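Local atomic coordinates of regulatory protein of LacI family (Chloroflexus aggregans, PDB entry 3BBL), a protein that probably regulates transcription as a DNA-binding protein of the LacI family, with a periplasmic-binding-protein-like part that is likely to sense a small effector molecule. Residues V37-L42 / I257-E262; D54-L59 / D66-S71; T160-R165 / R187-I192; A175-L180 / I201-A206. All coordinates share one frame; numbering follows the deposited sequence.

Contact 1: residues V37-L42 / I257-E262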
loop_
_atom_site.group_PDB
_atom_site.type_symbol
_atom_site.label_atom_id
_atom_site.label_comp_id
_atom_site.label_asym_id
_atom_site.label_seq_id
_atom_site.Cartn_x
_atom_site.Cartn_y
_atom_site.Cartn_z
ATOM N N VAL A 37 25.560 2.503 -1.267
ATOM C CA VAL A 37 26.803 2.070 -0.641
ATOM C C VAL A 37 27.137 0.642 -1.064
ATOM O O VAL A 37 27.795 -0.101 -0.334
ATOM C CB VAL A 37 26.723 2.143 0.905
ATOM C CG1 VAL A 37 26.600 3.588 1.347
ATOM C CG2 VAL A 37 25.546 1.316 1.413
ATOM N N ASN A 38 26.660 0.268 -2.248
ATOM C CA ASN A 38 26.904 -1.050 -2.828
ATOM C C ASN A 38 26.363 -2.275 -2.098
ATOM O O ASN A 38 26.944 -3.359 -2.177
ATOM C CB ASN A 38 28.400 -1.234 -3.071
ATOM C CG ASN A 38 28.945 -0.243 -4.073
ATOM O OD1 ASN A 38 28.536 -0.233 -5.234
ATOM N ND2 ASN A 38 29.867 0.603 -3.630
ATOM N N TYR A 39 25.255 -2.120 -1.390
ATOM C CA TYR A 39 24.661 -3.260 -0.705
ATOM C C TYR A 39 23.312 -3.584 -1.343
ATOM O O TYR A 39 22.719 -2.740 -2.016
ATOM C CB TYR A 39 24.463 -2.969 0.787
ATOM C CG TYR A 39 25.689 -3.174 1.653
ATOM C CD1 TYR A 39 26.711 -2.229 1.691
ATOM C CD2 TYR A 39 25.814 -4.309 2.454
ATOM C CE1 TYR A 39 27.827 -2.408 2.508
ATOM C CE2 TYR A 39 26.926 -4.499 3.273
ATOM C CZ TYR A 39 27.928 -3.545 3.296
ATOM O OH TYR A 39 29.029 -3.729 4.105
ATOM N N PHE A 40 22.850 -4.815 -1.161
ATOM C CA PHE A 40 21.555 -5.231 -1.681
ATOM C C PHE A 40 20.758 -5.736 -0.496
ATOM O O PHE A 40 21.328 -6.230 0.481
ATOM C CB PHE A 40 21.667 -6.383 -2.690
ATOM C CG PHE A 40 22.269 -5.999 -4.013
ATOM C CD1 PHE A 40 23.648 -5.963 -4.181
ATOM C CD2 PHE A 40 21.455 -5.695 -5.097
ATOM C CE1 PHE A 40 24.210 -5.631 -5.409
ATOM C CE2 PHE A 40 22.007 -5.360 -6.330
ATOM C CZ PHE A 40 23.387 -5.330 -6.487
ATOM N N VAL A 41 19.439 -5.598 -0.575
ATOM C CA VAL A 41 18.566 -6.093 0.474
ATOM C C VAL A 41 18.078 -7.435 -0.044
ATOM O O VAL A 41 17.632 -7.545 -1.182
ATOM C CB VAL A 41 17.348 -5.176 0.702
ATOM C CG1 VAL A 41 16.404 -5.815 1.719
ATOM C CG2 VAL A 41 17.809 -3.803 1.188
ATOM N N LEU A 42 18.183 -8.463 0.784
ATOM C CA LEU A 42 17.744 -9.779 0.380
ATOM C C LEU A 42 16.502 -10.205 1.148
ATOM O O LEU A 42 16.582 -10.569 2.321
ATOM C CB LEU A 42 18.856 -10.794 0.608
ATOM C CG LEU A 42 18.530 -12.223 0.179
ATOM C CD1 LEU A 42 18.360 -12.274 -1.329
ATOM C CD2 LEU A 42 19.636 -13.166 0.633
ATOM N N ILE A 257 27.767 -1.185 11.435
ATOM C CA ILE A 257 28.031 -2.280 12.362
ATOM C C ILE A 257 28.706 -3.434 11.637
ATOM O O ILE A 257 29.663 -4.028 12.139
ATOM C CB ILE A 257 26.729 -2.799 13.002
ATOM C CG1 ILE A 257 26.080 -1.687 13.826
ATOM C CG2 ILE A 257 27.023 -4.003 13.883
ATOM C CD1 ILE A 257 24.738 -2.070 14.421
ATOM N N VAL A 258 28.201 -3.748 10.453
ATOM C CA VAL A 258 28.753 -4.831 9.656
ATOM C C VAL A 258 30.208 -4.563 9.271
ATOM O O VAL A 258 31.020 -5.484 9.212
ATOM C CB VAL A 258 27.915 -5.052 8.368
ATOM C CG1 VAL A 258 28.676 -5.937 7.381
ATOM C CG2 VAL A 258 26.588 -5.696 8.724
ATOM N N GLU A 259 30.538 -3.301 9.025
ATOM C CA GLU A 259 31.890 -2.938 8.625
ATOM C C GLU A 259 32.841 -2.592 9.773
ATOM O O GLU A 259 33.855 -1.922 9.570
ATOM C CB GLU A 259 31.830 -1.795 7.606
ATOM C CG GLU A 259 30.977 -2.150 6.392
ATOM C CD GLU A 259 30.998 -1.094 5.305
ATOM O OE1 GLU A 259 31.329 0.071 5.612
ATOM O OE2 GLU A 259 30.667 -1.429 4.144
ATOM N N GLY A 260 32.505 -3.054 10.976
ATOM C CA GLY A 260 33.347 -2.829 12.141
ATOM C C GLY A 260 33.478 -1.442 12.753
ATOM O O GLY A 260 34.220 -1.277 13.720
ATOM N N ARG A 261 32.774 -0.449 12.221
ATOM C CA ARG A 261 32.860 0.909 12.758
ATOM C C ARG A 261 31.574 1.370 13.445
ATOM O O ARG A 261 31.092 2.479 13.198
ATOM C CB ARG A 261 33.229 1.884 11.637
ATOM C CG ARG A 261 32.388 1.715 10.394
ATOM C CD ARG A 261 32.858 2.598 9.251
ATOM N NE ARG A 261 32.077 2.354 8.040
ATOM C CZ ARG A 261 30.782 2.630 7.914
ATOM N NH1 ARG A 261 30.114 3.170 8.923
ATOM N NH2 ARG A 261 30.148 2.356 6.784
ATOM N N GLU A 262 31.031 0.520 14.314
ATOM C CA GLU A 262 29.795 0.834 15.032
ATOM C C GLU A 262 29.855 2.155 15.800
ATOM O O GLU A 262 30.765 2.377 16.603
ATOM C CB GLU A 262 29.452 -0.284 16.019
ATOM C CG GLU A 262 28.194 -0.001 16.827
ATOM C CD GLU A 262 28.002 -0.961 17.985
ATOM O OE1 GLU A 262 27.993 -2.189 17.744
ATOM O OE2 GLU A 262 27.853 -0.487 19.134
#

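Contact 2: residues D54-L59 / D66-S71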
loop_
_atom_site.group_PDB
_atom_site.type_symbol
_atom_site.label_atom_id
_atom_site.label_comp_id
_atom_site.label_asym_id
_atom_site.label_seq_id
_atom_site.Cartn_x
_atom_site.Cartn_y
_atom_site.Cartn_z
ATOM N N ASP A 54 14.606 -20.782 12.153
ATOM C CA ASP A 54 15.382 -21.620 11.250
ATOM C C ASP A 54 15.971 -20.857 10.076
ATOM O O ASP A 54 17.169 -20.947 9.807
ATOM C CB ASP A 54 14.516 -22.763 10.732
ATOM C CG ASP A 54 14.603 -23.993 11.604
ATOM O OD1 ASP A 54 14.928 -23.849 12.804
ATOM O OD2 ASP A 54 14.341 -25.102 11.091
ATOM N N ILE A 55 15.123 -20.105 9.384
ATOM C CA ILE A 55 15.548 -19.328 8.233
ATOM C C ILE A 55 16.701 -18.378 8.576
ATOM O O ILE A 55 17.592 -18.161 7.753
ATOM C CB ILE A 55 14.354 -18.545 7.644
ATOM C CG1 ILE A 55 14.808 -17.706 6.448
ATOM C CG2 ILE A 55 13.717 -17.694 8.723
ATOM C CD1 ILE A 55 15.306 -18.516 5.268
ATOM N N TYR A 56 16.695 -17.814 9.780
ATOM C CA TYR A 56 17.781 -16.921 10.177
ATOM C C TYR A 56 19.055 -17.741 10.339
ATOM O O TYR A 56 20.136 -17.333 9.913
ATOM C CB TYR A 56 17.468 -16.207 11.499
ATOM C CG TYR A 56 16.471 -15.075 11.373
ATOM C CD1 TYR A 56 15.101 -15.316 11.450
ATOM C CD2 TYR A 56 16.901 -13.763 11.154
ATOM C CE1 TYR A 56 14.184 -14.284 11.313
ATOM C CE2 TYR A 56 15.991 -12.728 11.011
ATOM C CZ TYR A 56 14.631 -12.995 11.091
ATOM O OH TYR A 56 13.717 -11.973 10.931
ATOM N N ARG A 57 18.901 -18.905 10.958
ATOM C CA ARG A 57 20.001 -19.830 11.200
ATOM C C ARG A 57 20.641 -20.225 9.862
ATOM O O ARG A 57 21.865 -20.247 9.726
ATOM C CB ARG A 57 19.464 -21.074 11.918
ATOM C CG ARG A 57 20.501 -21.863 12.691
ATOM C CD ARG A 57 20.028 -23.294 12.942
ATOM N NE ARG A 57 18.816 -23.383 13.757
ATOM C CZ ARG A 57 18.753 -23.076 15.049
ATOM N NH1 ARG A 57 19.833 -22.651 15.689
ATOM N NH2 ARG A 57 17.607 -23.206 15.702
ATOM N N ASP A 58 19.801 -20.517 8.874
ATOM C CA ASP A 58 20.263 -20.911 7.548
ATOM C C ASP A 58 21.012 -19.799 6.826
ATOM O O ASP A 58 22.097 -20.018 6.293
ATOM C CB ASP A 58 19.078 -21.338 6.684
ATOM C CG ASP A 58 18.401 -22.587 7.199
ATOM O OD1 ASP A 58 18.252 -22.720 8.430
ATOM O OD2 ASP A 58 18.003 -23.433 6.374
ATOM N N LEU A 59 20.431 -18.603 6.807
ATOM C CA LEU A 59 21.049 -17.480 6.114
ATOM C C LEU A 59 22.397 -17.065 6.684
ATOM O O LEU A 59 23.267 -16.588 5.950
ATOM C CB LEU A 59 20.091 -16.285 6.086
ATOM C CG LEU A 59 18.851 -16.488 5.204
ATOM C CD1 LEU A 59 17.928 -15.291 5.306
ATOM C CD2 LEU A 59 19.285 -16.710 3.768
ATOM N N ASP A 66 25.264 -10.316 5.535
ATOM C CA ASP A 66 26.181 -9.857 6.565
ATOM C C ASP A 66 25.406 -9.331 7.764
ATOM O O ASP A 66 25.976 -9.085 8.823
ATOM C CB ASP A 66 27.079 -8.745 6.017
ATOM C CG ASP A 66 27.671 -9.090 4.671
ATOM O OD1 ASP A 66 28.120 -10.243 4.494
ATOM O OD2 ASP A 66 27.690 -8.212 3.790
ATOM N N GLY A 67 24.102 -9.159 7.591
ATOM C CA GLY A 67 23.275 -8.643 8.667
ATOM C C GLY A 67 21.794 -8.675 8.335
ATOM O O GLY A 67 21.398 -8.958 7.198
ATOM N N PHE A 68 20.974 -8.380 9.336
ATOM C CA PHE A 68 19.528 -8.381 9.179
ATOM C C PHE A 68 18.889 -7.101 9.690
ATOM O O PHE A 68 19.437 -6.397 10.537
ATOM C CB PHE A 68 18.902 -9.515 9.986
ATOM C CG PHE A 68 19.260 -10.886 9.517
ATOM C CD1 PHE A 68 18.622 -11.448 8.418
ATOM C CD2 PHE A 68 20.195 -11.644 10.216
ATOM C CE1 PHE A 68 18.900 -12.749 8.023
ATOM C CE2 PHE A 68 20.485 -12.944 9.834
ATOM C CZ PHE A 68 19.836 -13.503 8.733
ATOM N N VAL A 69 17.713 -6.814 9.155
ATOM C CA VAL A 69 16.913 -5.694 9.605
ATOM C C VAL A 69 15.630 -6.423 9.995
ATOM O O VAL A 69 15.158 -7.285 9.251
ATOM C CB VAL A 69 16.633 -4.687 8.490
ATOM C CG1 VAL A 69 15.589 -3.676 8.962
ATOM C CG2 VAL A 69 17.917 -3.954 8.125
ATOM N N LEU A 70 15.101 -6.120 11.175
ATOM C CA LEU A 70 13.884 -6.770 11.652
ATOM C C LEU A 70 12.770 -5.749 11.834
ATOM O O LEU A 70 13.027 -4.622 12.244
ATOM C CB LEU A 70 14.139 -7.460 13.004
ATOM C CG LEU A 70 15.378 -8.337 13.212
ATOM C CD1 LEU A 70 15.494 -8.689 14.690
ATOM C CD2 LEU A 70 15.295 -9.597 12.362
ATOM N N SER A 71 11.537 -6.146 11.522
ATOM C CA SER A 71 10.371 -5.279 11.700
ATOM C C SER A 71 9.302 -6.097 12.426
ATOM O O SER A 71 9.453 -7.311 12.563
ATOM C CB SER A 71 9.856 -4.756 10.354
ATOM O OG SER A 71 9.507 -5.800 9.477
HETATM O O HOH W 1 13.722 -9.735 9.045
#

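Contact 3: residues T160-R165 / R187-I192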
loop_
_atom_site.group_PDB
_atom_site.type_symbol
_atom_site.label_atom_id
_atom_site.label_comp_id
_atom_site.label_asym_id
_atom_site.label_seq_id
_atom_site.Cartn_x
_atom_site.Cartn_y
_atom_site.Cartn_z
ATOM N N THR A 160 -12.125 4.913 31.989
ATOM C CA THR A 160 -11.921 3.555 31.506
ATOM C C THR A 160 -12.933 3.283 30.398
ATOM O O THR A 160 -12.688 2.493 29.502
ATOM C CB THR A 160 -12.105 2.517 32.644
ATOM O OG1 THR A 160 -13.461 2.533 33.108
ATOM C CG2 THR A 160 -11.185 2.838 33.804
ATOM N N GLY A 161 -14.074 3.958 30.466
ATOM C CA GLY A 161 -15.102 3.787 29.461
ATOM C C GLY A 161 -14.708 4.408 28.137
ATOM O O GLY A 161 -15.303 4.104 27.109
ATOM N N TYR A 162 -13.696 5.274 28.166
ATOM C CA TYR A 162 -13.197 5.950 26.964
ATOM C C TYR A 162 -11.952 5.298 26.366
ATOM O O TYR A 162 -11.394 5.802 25.392
ATOM C CB TYR A 162 -12.847 7.400 27.264
ATOM C CG TYR A 162 -14.002 8.352 27.296
ATOM C CD1 TYR A 162 -13.775 9.716 27.480
ATOM C CD2 TYR A 162 -15.320 7.909 27.128
ATOM C CE1 TYR A 162 -14.825 10.626 27.497
ATOM C CE2 TYR A 162 -16.387 8.816 27.137
ATOM C CZ TYR A 162 -16.126 10.173 27.321
ATOM O OH TYR A 162 -17.133 11.092 27.294
ATOM N N ILE A 163 -11.497 4.203 26.962
ATOM C CA ILE A 163 -10.321 3.517 26.459
ATOM C C ILE A 163 -10.759 2.135 26.034
ATOM O O ILE A 163 -10.918 1.249 26.861
ATOM C CB ILE A 163 -9.228 3.412 27.545
ATOM C CG1 ILE A 163 -8.820 4.812 27.990
ATOM C CG2 ILE A 163 -8.011 2.671 27.005
ATOM C CD1 ILE A 163 -7.780 4.827 29.084
ATOM N N LEU A 164 -10.966 1.957 24.739
ATOM C CA LEU A 164 -11.416 0.672 24.223
ATOM C C LEU A 164 -10.277 -0.026 23.482
ATOM O O LEU A 164 -9.685 0.533 22.564
ATOM C CB LEU A 164 -12.622 0.889 23.298
ATOM C CG LEU A 164 -13.707 1.823 23.865
ATOM C CD1 LEU A 164 -14.850 1.930 22.884
ATOM C CD2 LEU A 164 -14.219 1.299 25.202
ATOM N N ARG A 165 -9.968 -1.249 23.899
ATOM C CA ARG A 165 -8.888 -2.024 23.301
ATOM C C ARG A 165 -9.402 -3.124 22.388
ATOM O O ARG A 165 -10.360 -3.816 22.713
ATOM C CB ARG A 165 -8.038 -2.647 24.403
ATOM C CG ARG A 165 -7.346 -1.656 25.308
ATOM C CD ARG A 165 -6.746 -2.408 26.478
ATOM N NE ARG A 165 -5.948 -1.577 27.370
ATOM C CZ ARG A 165 -4.696 -1.213 27.132
ATOM N NH1 ARG A 165 -4.085 -1.600 26.018
ATOM N NH2 ARG A 165 -4.050 -0.478 28.027
ATOM N N ARG A 187 -22.729 12.609 27.824
ATOM C CA ARG A 187 -21.625 11.692 28.124
ATOM C C ARG A 187 -20.780 11.267 26.934
ATOM O O ARG A 187 -19.721 10.671 27.096
ATOM C CB ARG A 187 -22.173 10.433 28.804
ATOM C CG ARG A 187 -22.687 10.658 30.212
ATOM C CD ARG A 187 -21.696 10.154 31.252
ATOM N NE ARG A 187 -20.343 10.594 30.954
ATOM C CZ ARG A 187 -19.306 9.776 30.781
ATOM N NH1 ARG A 187 -19.455 8.457 30.883
ATOM N NH2 ARG A 187 -18.116 10.283 30.486
ATOM N N ARG A 188 -21.257 11.563 25.739
ATOM C CA ARG A 188 -20.558 11.183 24.525
ATOM C C ARG A 188 -19.255 11.959 24.313
ATOM O O ARG A 188 -19.192 13.155 24.577
ATOM C CB ARG A 188 -21.509 11.405 23.353
ATOM C CG ARG A 188 -20.924 11.259 21.977
ATOM C CD ARG A 188 -21.958 11.744 20.985
ATOM N NE ARG A 188 -23.245 11.098 21.243
ATOM C CZ ARG A 188 -24.426 11.647 20.980
ATOM N NH1 ARG A 188 -24.485 12.861 20.439
ATOM N NH2 ARG A 188 -25.544 10.989 21.281
ATOM N N PRO A 189 -18.192 11.280 23.852
ATOM C CA PRO A 189 -16.937 12.009 23.628
ATOM C C PRO A 189 -17.081 12.919 22.411
ATOM O O PRO A 189 -17.851 12.631 21.499
ATOM C CB PRO A 189 -15.915 10.896 23.393
ATOM C CG PRO A 189 -16.734 9.797 22.795
ATOM C CD PRO A 189 -18.016 9.834 23.617
ATOM N N THR A 190 -16.354 14.029 22.413
ATOM C CA THR A 190 -16.404 14.960 21.304
ATOM C C THR A 190 -15.230 14.735 20.356
ATOM O O THR A 190 -15.185 15.283 19.261
ATOM C CB THR A 190 -16.372 16.403 21.794
ATOM O OG1 THR A 190 -15.161 16.618 22.517
ATOM C CG2 THR A 190 -17.561 16.694 22.680
ATOM N N ALA A 191 -14.273 13.926 20.782
ATOM C CA ALA A 191 -13.129 13.631 19.948
ATOM C C ALA A 191 -12.627 12.206 20.187
ATOM O O ALA A 191 -12.665 11.693 21.307
ATOM C CB ALA A 191 -12.017 14.645 20.197
ATOM N N ILE A 192 -12.168 11.574 19.114
ATOM C CA ILE A 192 -11.661 10.217 19.178
ATOM C C ILE A 192 -10.307 10.074 18.500
ATOM O O ILE A 192 -10.125 10.473 17.352
ATOM C CB ILE A 192 -12.658 9.228 18.530
ATOM C CG1 ILE A 192 -13.945 9.185 19.360
ATOM C CG2 ILE A 192 -12.053 7.835 18.448
ATOM C CD1 ILE A 192 -15.028 8.288 18.797
#

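Contact 4: residues A175-L180 / I201-A206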
loop_
_atom_site.group_PDB
_atom_site.type_symbol
_atom_site.label_atom_id
_atom_site.label_comp_id
_atom_site.label_asym_id
_atom_site.label_seq_id
_atom_site.Cartn_x
_atom_site.Cartn_y
_atom_site.Cartn_z
ATOM N N ALA A 175 -17.420 -0.618 15.471
ATOM C CA ALA A 175 -18.149 -1.172 16.609
ATOM C C ALA A 175 -17.878 -0.389 17.894
ATOM O O ALA A 175 -18.809 -0.001 18.598
ATOM C CB ALA A 175 -17.774 -2.642 16.804
HETATM N N MSE A 176 -16.605 -0.157 18.201
HETATM C CA MSE A 176 -16.245 0.582 19.408
HETATM C C MSE A 176 -16.794 2.008 19.362
HETATM O O MSE A 176 -17.223 2.544 20.379
HETATM C CB MSE A 176 -14.724 0.611 19.588
HETATM C CG MSE A 176 -14.140 -0.766 19.670
HETATM SE SE MSE A 176 -12.232 -0.811 20.293
HETATM C CE MSE A 176 -11.616 0.520 19.053
ATOM N N THR A 177 -16.801 2.624 18.184
ATOM C CA THR A 177 -17.306 3.987 18.089
ATOM C C THR A 177 -18.826 4.033 18.249
ATOM O O THR A 177 -19.366 4.958 18.880
ATOM C CB THR A 177 -16.898 4.663 16.754
ATOM O OG1 THR A 177 -15.468 4.724 16.677
ATOM C CG2 THR A 177 -17.457 6.089 16.673
ATOM N N LEU A 178 -19.514 3.046 17.685
ATOM C CA LEU A 178 -20.962 3.004 17.810
ATOM C C LEU A 178 -21.303 2.840 19.297
ATOM O O LEU A 178 -22.272 3.406 19.792
ATOM C CB LEU A 178 -21.542 1.856 16.972
ATOM C CG LEU A 178 -21.583 2.105 15.457
ATOM C CD1 LEU A 178 -22.034 0.848 14.733
ATOM C CD2 LEU A 178 -22.512 3.269 15.146
ATOM N N HIS A 179 -20.485 2.077 20.011
ATOM C CA HIS A 179 -20.697 1.882 21.440
ATOM C C HIS A 179 -20.602 3.245 22.135
ATOM O O HIS A 179 -21.400 3.565 23.001
ATOM C CB HIS A 179 -19.634 0.931 22.002
ATOM C CG HIS A 179 -19.661 0.812 23.493
ATOM N ND1 HIS A 179 -20.650 0.127 24.168
ATOM C CD2 HIS A 179 -18.818 1.288 24.442
ATOM C CE1 HIS A 179 -20.412 0.181 25.466
ATOM N NE2 HIS A 179 -19.308 0.879 25.659
ATOM N N LEU A 180 -19.621 4.047 21.741
ATOM C CA LEU A 180 -19.425 5.373 22.324
ATOM C C LEU A 180 -20.521 6.345 21.911
ATOM O O LEU A 180 -20.935 7.184 22.699
ATOM C CB LEU A 180 -18.054 5.938 21.923
ATOM C CG LEU A 180 -16.838 5.291 22.592
ATOM C CD1 LEU A 180 -15.568 5.816 21.969
ATOM C CD2 LEU A 180 -16.856 5.578 24.080
ATOM N N ILE A 201 -11.292 5.075 10.103
ATOM C CA ILE A 201 -12.273 5.009 9.031
ATOM C C ILE A 201 -13.563 4.378 9.552
ATOM O O ILE A 201 -14.670 4.826 9.216
ATOM C CB ILE A 201 -11.700 4.248 7.808
ATOM C CG1 ILE A 201 -10.578 5.092 7.184
ATOM C CG2 ILE A 201 -12.783 4.003 6.768
ATOM C CD1 ILE A 201 -9.893 4.467 5.986
ATOM N N GLY A 202 -13.420 3.358 10.393
ATOM C CA GLY A 202 -14.585 2.716 10.973
ATOM C C GLY A 202 -15.331 3.717 11.844
ATOM O O GLY A 202 -16.561 3.764 11.851
ATOM N N ALA A 203 -14.575 4.531 12.572
ATOM C CA ALA A 203 -15.161 5.554 13.429
ATOM C C ALA A 203 -15.912 6.565 12.569
ATOM O O ALA A 203 -16.997 7.015 12.930
ATOM C CB ALA A 203 -14.074 6.265 14.240
HETATM N N MSE A 204 -15.321 6.924 11.433
HETATM C CA MSE A 204 -15.962 7.857 10.513
HETATM C C MSE A 204 -17.275 7.239 10.001
HETATM O O MSE A 204 -18.294 7.924 9.862
HETATM C CB MSE A 204 -15.025 8.179 9.342
HETATM C CG MSE A 204 -13.881 9.063 9.741
HETATM SE SE MSE A 204 -12.647 9.351 8.204
HETATM C CE MSE A 204 -13.884 10.446 7.167
ATOM N N ALA A 205 -17.254 5.934 9.737
ATOM C CA ALA A 205 -18.440 5.243 9.249
ATOM C C ALA A 205 -19.529 5.240 10.323
ATOM O O ALA A 205 -20.714 5.398 10.025
ATOM C CB ALA A 205 -18.086 3.819 8.858
ATOM N N ALA A 206 -19.117 5.050 11.574
ATOM C CA ALA A 206 -20.049 5.028 12.687
ATOM C C ALA A 206 -20.686 6.410 12.850
ATOM O O ALA A 206 -21.904 6.528 13.016
ATOM C CB ALA A 206 -19.323 4.621 13.972
#

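Contact 1: residues V37-L42 / I257-E262
Side chains just beyond two helix ends meet where Tyr-39, at the turn leading from helix 23-36 into strand 40-43, reaches Glu-259, the first residue to leave helix 243-258. The phenol OH of Tyr-39 donates a hydrogen bond of 2.8 Å to Glu-259 OE2. That oxygen lies at the edge of the ring, in its plane, and is approached on its anti side, with ring and carboxylate turned 45° against each other. The side chains arrive from opposite directions, and the glutamate chain, extended beyond CG, carries its carboxylate to the hydroxyl. Both helices close with a Schellman motif: Asn-38 and Gly-260, each with positive phi, stand at the C-prime positions, so each chain turns out of its helix right beside the residue that makes the contact. The second carboxylate oxygen is also engaged, since Glu-259 OE1 takes a salt bridge of 2.8 Å from Arg-261 NH2, which sits above the carboxylate plane. A leucine in place of Glu-259 would probably leave both the tyrosine hydroxyl and the guanidinium of Arg-261 without their shared acidic mate. Val-258 adds a looser touch, its CG1 4.0 Å from Tyr-39 OH, while Phe-5 meets the Tyr-39 ring edge-to-face.

Contact 2: residues D54-L59 / D66-S71
Tyr-56 is the first residue of segment 54-59, on helix 54-61, to meet strand 67-70, and its ring edge is driven into the face of Phe-68. The pair forms an edge-to-face stack with centroids 4.9 Å apart and planes at 59°. Tyr-56 CD2 is the atom that presses in, 3.7 Å above the plane of the Phe-68 ring and over its centre. With CG anti to the carbonyl carbon (chi1 -76°), the tyrosine brings its far end across to Leu-70, whose CD2 lies a tight 3.2 Å from Tyr-56 OH. The hydroxyl still has a polar partner in this buried setting: a water 2.9 Å from Tyr-56 OH bridges to the strand backbone, donating to Val-69 O. One turn further on, Leu-59 comes to a different part of the same phenylalanine. Its CD1 stands at the ring edge, in plane, 3.8 Å from Phe-68 CE1, so Phe-68 is packed on a face by Tyr-56 and at its edge by Leu-59.

The helix runs nearly antiparallel to strand 67-70, at 155° and 10.6 Å between axes, as the helix of the beta-alpha-beta crossover from strand 40-43 to strand 67-70, with strand 6-9 between them in the sheet. Helix 78-85 flanks it, with Phe-82 and Arg-79 against Tyr-56 and Val-80 against Leu-70, while Phe-44 meets the tyrosine ring edge-to-face.

Contact 3: residues T160-R165 / R187-I192
The ring of Tyr-162 carries Pro-189 over one face and the carbonyl oxygen of Arg-187 at its edge. Pro-189 CB sits 4.0 Å above the ring plane, offset toward the rim near CZ and the hydroxyl. In the plane of the ring, Tyr-162 OH donates a short hydrogen bond of 2.6 Å to Arg-187 O. The approach is bent, with a C=O...donor angle of 141°, and the hydroxyl stands above the carbonyl plane. The Arg-187 side chain, folded at chi2 and chi3, doubles back beside the phenol; its guanidinium plane is turned 20° from the ring, and NH2 comes within 3.4 Å of Tyr-162 OH at an angle too poor for a bond. That NH2 is instead held in a salt bridge by Glu-159. A phenylalanine in place of Tyr-162 would probably leave the Arg-187 carbonyl without this donor and let the backbone ahead of Pro-189 shift.

Strand 128-132 lies between strands 163-165 and 191-194 in the sheet, and the tyrosine packs on its Ala-129, which also touches Pro-189. The contact joins the residues leading into strands 163-165 and 191-194, which helix 170-181 connects in a beta-alpha-beta crossover.

Contact 4: residues A175-L180 / I201-A206
Thr-177 and Leu-178 pack against Ala-203 and Ala-206 where two successive helices of the alternating beta/alpha fold, 170-181 and 197-209, lie side by side. Strand 191-194 runs between them in the chain, and the two helices point in broadly the same direction, crossing at -41°. Their axes approach to 8.1 Å. Small residues on helix 197-209 permit this closeness: the CA atoms of Thr-177 and Ala-203 are 5.4 Å apart, and those of Leu-178 and Ala-206 are scarcely farther.

The apolar contacts gather on one methyl group. Ala-206 CB points toward the partner helix and is met by two neighbouring side chains at once, by Thr-177 CG2 at 3.6 Å and by Leu-178 CD2 at 3.7 Å. The first bond of the leucine side chain does not point at the partner helix, and its end, through CG and CD2, comes round to the alanine. Beneath this layer, Thr-177 also touches Leu-131 of strand 128-132, which ties the helix pair to the sheet below, and Leu-180 rests on Ala-129 of the same strand.

The polar part of the interface belongs to one hydroxyl. Thr-177 places CG2 anti to the backbone N and OG1 beside it (chi1 -61°), so that the methyl branch faces Ala-206 while the oxygen faces Ala-203. The hydroxyl satisfies its hydrogen-bonding need inside its own helix, through the carbonyl oxygen of Gly-173 one turn earlier. Toward the other helix it makes only close packing, with Thr-177 OG1 lying 3.2 Å from Ala-203 CB.

In the fold
The four contacts form two pairs at opposite ends of an elongated chain, as expected for the two-lobed periplasmic-binding-protein fold. Contacts 1 and 2 have centres about 14 Å apart and touch directly, Val-258 CG2 lying 3.4 Å from Asp-66 O. Contacts 3 and 4 are about 11 Å apart between centres; contact 4 uses helix 170-181, which links the two segments of contact 3 and packs on them, Leu-164 CB lying 3.5 Å from Met-176 SE. Between the pairs the centres are 40 to 47 Å apart. Contact 1 encloses the other three, with contact 2 closing before contacts 3 and 4 open. The chain therefore leaves the first lobe, builds the second, and returns with helix 243-258 to the first before strand 267-275 continues it.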